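Local coordinates for tudor domain-containing protein 1 (Mus musculus, PDB 4B9W) that binds dimethylarginine-bearing tails of Piwi proteins, here through its third extended Tudor domain, and helps the piRNA pathway silence transposable elements during spermatogenesis, at residues V11-D16 with A162-I167; N62-E67 with D112-I117; A66-P71 with K88-S93; Q130-D135 with T168-G173. One frame throughout, in Å; residues are numbered along the deposited sequence.

Interaction 1 of 4, residues V11-D16 with A162-I167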
# COMPACT_ATOMS: atom_id res chain seq x y z
N VAL A 11 -2.31 -16.45 -12.02
CA VAL A 11 -2.92 -16.79 -13.29
C VAL A 11 -2.06 -16.13 -14.35
O VAL A 11 -1.56 -15.02 -14.15
CB VAL A 11 -4.39 -16.30 -13.40
CG1 VAL A 11 -4.97 -16.67 -14.76
CG2 VAL A 11 -5.23 -16.91 -12.29
N GLU A 12 -1.88 -16.83 -15.47
CA GLU A 12 -1.00 -16.36 -16.53
C GLU A 12 -1.80 -16.07 -17.80
O GLU A 12 -2.79 -16.76 -18.08
CB GLU A 12 0.09 -17.41 -16.80
CG GLU A 12 1.07 -17.60 -15.64
CD GLU A 12 1.90 -16.36 -15.37
OE1 GLU A 12 1.76 -15.40 -16.16
OE2 GLU A 12 2.69 -16.33 -14.40
N PHE A 13 -1.33 -15.06 -18.54
CA PHE A 13 -1.99 -14.57 -19.76
C PHE A 13 -1.07 -14.41 -20.96
O PHE A 13 0.15 -14.26 -20.82
CB PHE A 13 -2.62 -13.18 -19.50
CG PHE A 13 -3.56 -13.15 -18.33
CD1 PHE A 13 -4.89 -13.53 -18.49
CD2 PHE A 13 -3.11 -12.81 -17.08
CE1 PHE A 13 -5.76 -13.54 -17.41
CE2 PHE A 13 -3.97 -12.80 -15.99
CZ PHE A 13 -5.29 -13.17 -16.16
N THR A 14 -1.68 -14.36 -22.14
CA THR A 14 -0.99 -13.89 -23.33
C THR A 14 -1.49 -12.48 -23.73
O THR A 14 -2.66 -12.12 -23.49
CB THR A 14 -1.14 -14.87 -24.50
OG1 THR A 14 -2.52 -14.96 -24.84
CG2 THR A 14 -0.58 -16.27 -24.12
N VAL A 15 -0.60 -11.71 -24.35
CA VAL A 15 -0.93 -10.36 -24.75
C VAL A 15 -2.07 -10.45 -25.76
O VAL A 15 -2.08 -11.33 -26.62
CB VAL A 15 0.31 -9.61 -25.31
CG1 VAL A 15 -0.07 -8.23 -25.80
CG2 VAL A 15 1.39 -9.53 -24.24
N ASP A 16 -3.06 -9.57 -25.59
CA ASP A 16 -4.32 -9.56 -26.36
C ASP A 16 -5.27 -10.74 -26.15
O ASP A 16 -6.26 -10.85 -26.87
CB ASP A 16 -4.08 -9.36 -27.85
CG ASP A 16 -3.73 -7.94 -28.18
OD1 ASP A 16 -4.09 -7.03 -27.39
OD2 ASP A 16 -3.09 -7.72 -29.23
N ALA A 162 -12.81 -9.10 -20.81
CA ALA A 162 -11.54 -8.40 -20.59
C ALA A 162 -10.59 -8.78 -21.70
O ALA A 162 -10.45 -9.95 -22.04
CB ALA A 162 -10.94 -8.75 -19.23
N ARG A 163 -9.96 -7.77 -22.27
CA ARG A 163 -8.87 -7.97 -23.19
C ARG A 163 -7.58 -7.53 -22.49
O ARG A 163 -7.46 -6.40 -22.03
CB ARG A 163 -9.08 -7.20 -24.48
CG ARG A 163 -8.10 -7.61 -25.55
CD ARG A 163 -8.53 -7.12 -26.92
NE ARG A 163 -8.32 -5.69 -27.05
CZ ARG A 163 -7.14 -5.11 -27.23
NH1 ARG A 163 -6.01 -5.83 -27.27
NH2 ARG A 163 -7.06 -3.78 -27.35
N VAL A 164 -6.65 -8.45 -22.37
CA VAL A 164 -5.41 -8.24 -21.64
C VAL A 164 -4.47 -7.45 -22.58
O VAL A 164 -3.86 -8.03 -23.44
CB VAL A 164 -4.83 -9.62 -21.18
CG1 VAL A 164 -3.54 -9.47 -20.40
CG2 VAL A 164 -5.85 -10.39 -20.35
N VAL A 165 -4.37 -6.14 -22.43
CA VAL A 165 -3.60 -5.30 -23.38
C VAL A 165 -2.12 -5.22 -22.98
O VAL A 165 -1.24 -5.23 -23.84
CB VAL A 165 -4.20 -3.86 -23.47
CG1 VAL A 165 -3.35 -2.93 -24.34
CG2 VAL A 165 -5.63 -3.92 -23.99
N GLU A 166 -1.86 -5.12 -21.68
CA GLU A 166 -0.49 -5.09 -21.19
C GLU A 166 -0.36 -5.93 -19.91
O GLU A 166 -1.29 -5.96 -19.08
CB GLU A 166 0.02 -3.65 -21.00
CG GLU A 166 -0.25 -3.05 -19.64
CD GLU A 166 -0.07 -1.54 -19.62
OE1 GLU A 166 0.91 -1.04 -20.23
OE2 GLU A 166 -0.91 -0.85 -18.97
N ILE A 167 0.78 -6.62 -19.80
CA ILE A 167 1.06 -7.55 -18.71
C ILE A 167 2.28 -6.99 -18.01
O ILE A 167 3.29 -6.75 -18.66
CB ILE A 167 1.41 -8.97 -19.23
CG1 ILE A 167 0.41 -9.45 -20.30
CG2 ILE A 167 1.48 -9.98 -18.08
CD1 ILE A 167 0.47 -10.95 -20.58

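Interaction 2 of 4, residues N62-E67 with D112-I117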
# COMPACT_ATOMS: atom_id res chain seq x y z
N ASN A 62 -2.59 -24.77 13.53
CA ASN A 62 -1.15 -24.77 13.23
C ASN A 62 -0.35 -23.65 13.91
O ASN A 62 -0.81 -22.51 13.99
CB ASN A 62 -0.92 -24.65 11.72
CG ASN A 62 -1.39 -25.87 10.97
OD1 ASN A 62 -0.58 -26.61 10.39
ND2 ASN A 62 -2.69 -26.10 10.97
N GLY A 63 0.85 -23.99 14.38
CA GLY A 63 1.84 -22.99 14.75
C GLY A 63 2.32 -22.34 13.46
O GLY A 63 2.97 -23.00 12.64
N PHE A 64 1.96 -21.08 13.25
CA PHE A 64 2.42 -20.34 12.07
C PHE A 64 3.40 -19.23 12.47
O PHE A 64 3.12 -18.46 13.37
CB PHE A 64 1.24 -19.74 11.30
CG PHE A 64 1.66 -18.88 10.14
CD1 PHE A 64 2.28 -19.44 9.04
CD2 PHE A 64 1.47 -17.51 10.17
CE1 PHE A 64 2.68 -18.65 7.98
CE2 PHE A 64 1.86 -16.72 9.11
CZ PHE A 64 2.47 -17.29 8.02
N LYS A 65 4.54 -19.17 11.79
CA LYS A 65 5.54 -18.13 12.00
C LYS A 65 5.45 -17.08 10.87
O LYS A 65 5.83 -17.35 9.74
CB LYS A 65 6.94 -18.73 12.07
CG LYS A 65 7.34 -19.30 13.43
CD LYS A 65 8.66 -20.05 13.35
CE LYS A 65 9.24 -20.32 14.73
NZ LYS A 65 8.27 -21.00 15.64
N ALA A 66 4.95 -15.89 11.21
CA ALA A 66 4.74 -14.82 10.21
C ALA A 66 6.07 -14.23 9.74
O ALA A 66 6.91 -13.85 10.53
CB ALA A 66 3.83 -13.74 10.77
N GLU A 67 6.25 -14.21 8.43
CA GLU A 67 7.36 -13.54 7.80
C GLU A 67 6.78 -12.85 6.57
O GLU A 67 5.83 -13.37 5.96
CB GLU A 67 8.45 -14.54 7.42
CG GLU A 67 9.65 -13.90 6.73
CD GLU A 67 10.33 -12.79 7.54
OE1 GLU A 67 11.10 -13.13 8.47
OE2 GLU A 67 10.09 -11.60 7.24
N ASP A 112 -4.26 -15.99 16.15
CA ASP A 112 -5.21 -17.10 16.11
C ASP A 112 -5.96 -17.19 14.79
O ASP A 112 -6.66 -18.16 14.55
CB ASP A 112 -6.24 -16.98 17.22
CG ASP A 112 -5.66 -17.19 18.59
OD1 ASP A 112 -4.52 -17.70 18.72
OD2 ASP A 112 -6.35 -16.84 19.56
N GLN A 113 -5.84 -16.17 13.95
CA GLN A 113 -6.56 -16.11 12.69
C GLN A 113 -5.63 -16.46 11.50
O GLN A 113 -5.98 -16.26 10.34
CB GLN A 113 -7.20 -14.73 12.55
CG GLN A 113 -8.33 -14.47 13.53
CD GLN A 113 -8.94 -13.07 13.44
OE1 GLN A 113 -8.25 -12.08 13.17
NE2 GLN A 113 -10.24 -12.98 13.69
N LEU A 114 -4.45 -16.99 11.82
CA LEU A 114 -3.47 -17.43 10.85
C LEU A 114 -3.14 -18.90 11.10
O LEU A 114 -3.06 -19.34 12.23
CB LEU A 114 -2.18 -16.62 11.01
CG LEU A 114 -2.25 -15.14 10.66
CD1 LEU A 114 -0.91 -14.50 10.99
CD2 LEU A 114 -2.61 -14.98 9.19
N GLN A 115 -3.00 -19.66 10.02
CA GLN A 115 -2.52 -21.02 10.08
C GLN A 115 -1.53 -21.23 8.94
O GLN A 115 -1.67 -20.65 7.84
CB GLN A 115 -3.70 -22.02 9.98
CG GLN A 115 -4.64 -21.94 11.18
CD GLN A 115 -5.64 -23.08 11.23
OE1 GLN A 115 -5.28 -24.24 10.98
NE2 GLN A 115 -6.91 -22.77 11.56
N ALA A 116 -0.50 -22.04 9.18
CA ALA A 116 0.42 -22.44 8.11
C ALA A 116 -0.36 -23.05 6.94
O ALA A 116 -1.38 -23.70 7.15
CB ALA A 116 1.46 -23.43 8.64
N ILE A 117 0.08 -22.79 5.70
CA ILE A 117 -0.51 -23.42 4.52
C ILE A 117 0.37 -24.61 4.09
O ILE A 117 1.57 -24.64 4.40
CB ILE A 117 -0.72 -22.42 3.37
CG1 ILE A 117 -1.70 -23.01 2.34
CG2 ILE A 117 0.61 -22.01 2.73
CD1 ILE A 117 -2.34 -21.99 1.42

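Interaction 3 of 4, residues A66-P71 with K88-S93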
# COMPACT_ATOMS: atom_id res chain seq x y z
N ALA A 66 4.95 -15.89 11.21
CA ALA A 66 4.74 -14.82 10.21
C ALA A 66 6.07 -14.23 9.74
O ALA A 66 6.91 -13.85 10.53
CB ALA A 66 3.83 -13.74 10.77
N GLU A 67 6.25 -14.21 8.43
CA GLU A 67 7.36 -13.54 7.80
C GLU A 67 6.78 -12.85 6.57
O GLU A 67 5.83 -13.37 5.96
CB GLU A 67 8.45 -14.54 7.42
CG GLU A 67 9.65 -13.90 6.73
CD GLU A 67 10.33 -12.79 7.54
OE1 GLU A 67 11.10 -13.13 8.47
OE2 GLU A 67 10.09 -11.60 7.24
N ILE A 68 7.35 -11.70 6.22
CA ILE A 68 6.82 -10.89 5.14
C ILE A 68 6.86 -11.61 3.80
O ILE A 68 7.90 -12.16 3.39
CB ILE A 68 7.55 -9.55 5.01
CG1 ILE A 68 7.41 -8.74 6.31
CG2 ILE A 68 7.00 -8.73 3.85
CD1 ILE A 68 5.99 -8.34 6.62
N GLY A 69 5.72 -11.61 3.12
CA GLY A 69 5.57 -12.30 1.87
C GLY A 69 5.39 -13.81 2.00
O GLY A 69 5.37 -14.49 0.99
N ARG A 70 5.24 -14.35 3.22
CA ARG A 70 5.02 -15.82 3.40
C ARG A 70 3.54 -16.23 3.19
O ARG A 70 2.62 -15.58 3.67
CB ARG A 70 5.45 -16.29 4.81
CG ARG A 70 5.43 -17.81 4.99
CD ARG A 70 5.85 -18.29 6.38
NE ARG A 70 7.18 -17.81 6.78
CZ ARG A 70 8.35 -18.35 6.44
NH1 ARG A 70 8.41 -19.44 5.67
NH2 ARG A 70 9.48 -17.80 6.88
N PRO A 71 3.32 -17.37 2.50
CA PRO A 71 1.95 -17.79 2.34
C PRO A 71 1.39 -18.41 3.62
O PRO A 71 2.13 -18.96 4.43
CB PRO A 71 2.02 -18.82 1.20
CG PRO A 71 3.42 -18.76 0.68
CD PRO A 71 4.25 -18.28 1.81
N LYS A 88 1.48 -9.44 4.52
CA LYS A 88 1.82 -8.16 3.93
C LYS A 88 2.51 -7.26 4.95
O LYS A 88 3.53 -6.63 4.64
CB LYS A 88 0.57 -7.50 3.34
CG LYS A 88 0.89 -6.28 2.49
CD LYS A 88 -0.01 -6.19 1.27
CE LYS A 88 0.74 -5.76 0.02
NZ LYS A 88 0.50 -4.32 -0.27
N GLU A 89 1.98 -7.22 6.17
CA GLU A 89 2.57 -6.40 7.23
C GLU A 89 2.54 -7.07 8.60
O GLU A 89 1.61 -7.83 8.89
CB GLU A 89 1.82 -5.07 7.34
CG GLU A 89 1.52 -4.42 6.00
CD GLU A 89 1.08 -2.98 6.15
OE1 GLU A 89 1.01 -2.49 7.28
OE2 GLU A 89 0.85 -2.34 5.12
N ILE A 90 3.54 -6.78 9.43
CA ILE A 90 3.53 -7.15 10.86
C ILE A 90 3.56 -5.87 11.69
O ILE A 90 4.49 -5.04 11.59
CB ILE A 90 4.70 -8.06 11.26
CG1 ILE A 90 4.70 -9.33 10.39
CG2 ILE A 90 4.60 -8.48 12.72
CD1 ILE A 90 5.95 -10.17 10.54
N LEU A 91 2.53 -5.74 12.53
CA LEU A 91 2.28 -4.50 13.25
C LEU A 91 2.81 -4.63 14.69
O LEU A 91 2.91 -5.74 15.22
CB LEU A 91 0.79 -4.19 13.26
CG LEU A 91 0.09 -4.06 11.91
CD1 LEU A 91 -1.43 -4.04 12.09
CD2 LEU A 91 0.54 -2.80 11.20
N PRO A 92 3.14 -3.48 15.31
CA PRO A 92 3.64 -3.41 16.69
C PRO A 92 2.78 -4.16 17.69
O PRO A 92 3.31 -4.86 18.52
CB PRO A 92 3.64 -1.92 16.99
CG PRO A 92 3.92 -1.31 15.66
CD PRO A 92 3.24 -2.16 14.65
N SER A 93 1.46 -4.04 17.57
CA SER A 93 0.54 -4.79 18.43
C SER A 93 0.79 -6.27 18.44
O SER A 93 0.35 -6.96 19.37
CB SER A 93 -0.91 -4.55 17.98
OG SER A 93 -1.07 -4.87 16.62

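Interaction 4 of 4, residues Q130-D135 with T168-G173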
# COMPACT_ATOMS: atom_id res chain seq x y z
N GLN A 130 -4.59 -8.48 -10.05
CA GLN A 130 -4.69 -7.01 -10.03
C GLN A 130 -4.81 -6.50 -11.46
O GLN A 130 -4.04 -6.93 -12.31
CB GLN A 130 -3.48 -6.35 -9.36
CG GLN A 130 -3.64 -4.84 -9.23
CD GLN A 130 -2.47 -4.17 -8.54
OE1 GLN A 130 -1.41 -4.78 -8.34
NE2 GLN A 130 -2.64 -2.90 -8.19
N CYS A 131 -5.75 -5.59 -11.70
CA CYS A 131 -5.98 -5.00 -13.00
C CYS A 131 -6.00 -3.49 -12.93
O CYS A 131 -6.04 -2.93 -11.85
CB CYS A 131 -7.30 -5.45 -13.60
SG CYS A 131 -7.49 -7.23 -13.72
N TRP A 132 -5.92 -2.84 -14.08
CA TRP A 132 -6.22 -1.41 -14.23
C TRP A 132 -6.79 -1.21 -15.58
O TRP A 132 -6.49 -1.99 -16.45
CB TRP A 132 -4.99 -0.54 -14.04
CG TRP A 132 -3.77 -0.98 -14.79
CD1 TRP A 132 -3.35 -0.62 -16.08
CD2 TRP A 132 -2.73 -1.89 -14.30
NE1 TRP A 132 -2.16 -1.23 -16.39
CE2 TRP A 132 -1.75 -2.01 -15.37
CE3 TRP A 132 -2.53 -2.59 -13.10
CZ2 TRP A 132 -0.63 -2.81 -15.24
CZ3 TRP A 132 -1.38 -3.38 -12.98
CH2 TRP A 132 -0.46 -3.49 -14.02
N LEU A 133 -7.63 -0.21 -15.78
CA LEU A 133 -8.15 0.07 -17.11
C LEU A 133 -7.06 0.78 -17.90
O LEU A 133 -6.37 1.62 -17.37
CB LEU A 133 -9.40 0.96 -17.05
CG LEU A 133 -10.68 0.36 -16.45
CD1 LEU A 133 -11.80 1.40 -16.53
CD2 LEU A 133 -11.08 -0.91 -17.15
N VAL A 134 -6.90 0.44 -19.17
CA VAL A 134 -5.89 1.13 -19.97
C VAL A 134 -6.47 2.42 -20.56
O VAL A 134 -7.69 2.59 -20.64
CB VAL A 134 -5.29 0.24 -21.06
CG1 VAL A 134 -4.55 -0.93 -20.43
CG2 VAL A 134 -6.37 -0.21 -22.04
N ASP A 135 -5.56 3.30 -20.95
CA ASP A 135 -5.86 4.49 -21.76
C ASP A 135 -6.65 5.58 -21.01
O ASP A 135 -7.25 6.46 -21.65
CB ASP A 135 -6.58 4.13 -23.09
CG ASP A 135 -5.76 3.17 -23.99
OD1 ASP A 135 -4.54 2.99 -23.79
OD2 ASP A 135 -6.38 2.60 -24.92
N THR A 168 2.18 -6.75 -16.71
CA THR A 168 3.36 -6.39 -15.92
C THR A 168 3.56 -7.44 -14.81
O THR A 168 2.71 -8.33 -14.64
CB THR A 168 3.27 -4.94 -15.37
OG1 THR A 168 2.50 -4.90 -14.18
CG2 THR A 168 2.65 -4.01 -16.43
N ALA A 169 4.69 -7.39 -14.11
CA ALA A 169 4.98 -8.35 -13.02
C ALA A 169 3.87 -8.32 -11.96
O ALA A 169 3.37 -9.37 -11.54
CB ALA A 169 6.33 -8.07 -12.38
N ASN A 170 3.48 -7.11 -11.55
CA ASN A 170 2.48 -6.93 -10.48
C ASN A 170 0.98 -7.00 -10.90
O ASN A 170 0.10 -6.90 -10.04
CB ASN A 170 2.78 -5.62 -9.71
CG ASN A 170 2.32 -4.37 -10.44
OD1 ASN A 170 1.33 -4.38 -11.18
ND2 ASN A 170 3.02 -3.27 -10.22
N GLY A 171 0.68 -7.16 -12.20
CA GLY A 171 -0.72 -7.22 -12.66
C GLY A 171 -0.93 -7.03 -14.15
O GLY A 171 -0.00 -7.19 -14.93
N VAL A 172 -2.16 -6.69 -14.55
CA VAL A 172 -2.52 -6.51 -15.96
C VAL A 172 -3.39 -5.27 -16.25
O VAL A 172 -4.36 -4.97 -15.53
CB VAL A 172 -3.21 -7.78 -16.53
CG1 VAL A 172 -2.38 -9.03 -16.26
CG2 VAL A 172 -4.61 -7.97 -15.98
N GLY A 173 -3.03 -4.54 -17.32
CA GLY A 173 -3.85 -3.45 -17.85
C GLY A 173 -4.85 -4.03 -18.84
O GLY A 173 -4.47 -4.75 -19.77

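Interaction 1 of 4, residues V11-D16 with A162-I167
Asp16 N donates to Val164 O at 2.8 Å, the one hydrogen bond between segments 11-16 and 162-167. The donor lies nearly along the C=O axis, although the N-H itself is bent (141°). The touching parts of the two segments run 123° apart, so the loop meets the strand on a slant. Beside this bond the Asp16 and Arg163 side chains lie side by side, pointing the same way. They are modelled as a salt bridge, but the two groups are placed too close, so its geometry is doubtful.

Further back the contact is apolar. Val164 has CG1 anti to the backbone N (chi1 -179°). This methyl lies by Phe13 CB, while CG2 comes 3.8 Å from Phe13 CD1. Ile167 reaches into the loop with CD1, which sits 3.3 Å from Phe13 O. The same methyl is 4.0 Å from Val15 CG2. Val15 CG1 turns to the backbone instead and lies 3.8 Å from Val165 O. Phe13 continues inward to Phe36, Met129 and Val172.

Strand 160-168 carries a classic beta bulge, with Val165 and Glu166 both facing Gly173. The loop leads into strand 18-26, which pairs with strand 160-168 in the mixed sheet. This is consistent with the OB-like, staphylococcal nuclease-like half of an extended Tudor domain.

Interaction 2 of 4, residues N62-E67 with D112-I117
Asn62 and Phe64 pass close to the short strand 114-116, with Phe64 CA 4.9 Å from Ala116 CA. The other close approach is Asn62 CA to Gln115 CA, 5.1 Å. Segment 62-67 is irregular here, and side chains make most of the contact.

Phe64 has CG anti to the backbone N (chi1 175°), which sends the ring across the strand. Its CB lies 3.6 Å from Ala116 N. One rim atom, CD1, comes 3.7 Å from Ala116 CA. On the other flank CD2 meets Leu114 CB at 3.8 Å, and CD2 and CE2 both touch Leu114 CD1. An alanine at Phe64 would keep the CB contact but would probably open a gap beside Leu114 and Ala116 where the ring now packs.

Asn62 adds a polar link. Its ND2 gives a hydrogen bond of 3.2 Å to Gln115 OE1, on a lone pair in the carbonyl plane. The bond is bent, 137° at the hydrogen. Gln115 NE2 is held by Cys56 O, so both ends of this buried amide are engaged. Asn62 CB also packs on the Ala116 methyl, 4.1 Å from Ala116 CB.

Strand 114-116 is an outermost strand of the five-stranded Tudor sheet, next to strand 71-76. Phe64 also touches Cys72 and Val87 there. Tyr55 OH and Cys56 O tie the strand to the end of helix 41-57.

Interaction 3 of 4, residues A66-P71 with K88-S93
Ile68 and Lys88 bring the chains to within 5.8 Å, CA to CA, where a type II turn from Glu67 to Arg70 passes strand 81-90. The turn closes through Arg70 N to Glu67 O and leads into strand 71-76 of the Tudor beta barrel.

The contact itself is apolar. Ile68 CD1, turned by chi2 of -64°, lies 3.6 Å from Lys88 O. It also sits 4.0 Å from Glu89 CA and 4.1 Å from Ile90 CG1. Ile90 returns the contact: its CD1 packs 3.8 Å from Ala66 O and 4.2 Å from Ala66 CB. Lys88 and Glu89 form a classic beta bulge opposite Lys97.

This corner borders the bound MILI peptide. Glu89 OE2 makes a salt bridge with a basic side chain of the peptide, the backbone of Ile90 hydrogen-bonds to it, and Ile68 packs on its backbone. Lys145 of the second subunit also comes here, its NZ to Ala66 O and its N to Glu67 OE2.

Within the turn, Glu67 OE2 accepts Ile68 N as well. That bond is 2.9 Å long with 151° at the hydrogen, and it meets OE2 on the anti side, 30° out of the carboxylate plane.

Interaction 4 of 4, residues Q130-D135 with T168-G173
Trp132 places CG between the backbone N and carbonyl carbon (chi1 47°), and the turn about chi2 lays the indole over Val172 and Gly173. The strands here are parallel neighbours in the mixed sheet of what is probably the staphylococcal nuclease-like half of the extended Tudor domain, 18° apart in direction. Val172 N donates to Gln130 O at 2.9 Å, and Trp132 N donates to Val172 O at 3.0 Å.

Val172 O lies under the centre of the indole. Gly173 CA makes a CH-pi contact, 3.4 Å from the centroid of the five-membered ring. A CB on Gly173 would run into Trp132 NE1, so the lack of a side chain lets the ring come down. At the far rim Asn170 OD1 approaches Trp132 CZ3 at 3.4 Å, its amide turned 80° to the ring. Trp132 NE1 is held by Glu166 OE2. A leucine in place of Trp132 would probably uncover Gly173 and leave the Glu166 carboxylate without this N-H. On the opposite face of the sheet Cys131 SG touches Val172 CG2 at 3.7 Å. Thr168 OG1 meets the six-membered ring edge-on, in its plane, 3.3 Å from Trp132 CH2.

The four contacts form two pairs. Interactions 1 and 4 have centres 9 Å apart and share the mixed sheet. They meet at the bulge in strand 160-168, where Glu166 O lies 2.9 Å from Gly173 N in a probable hydrogen bond. Interactions 2 and 3 start from the same loop and have centres 10 Å apart in the Tudor barrel. There Phe64 CE1 packs 3.6 Å from Arg70 CD. The two pairs lie well apart: centres of interactions 1 and 2 are 34 Å from each other. Interactions 3 and 4 come nearer, about 8 Å between nearest atoms. Interaction 3 is the one that borders the peptide, and interactions 2 and 3 both touch the second subunit.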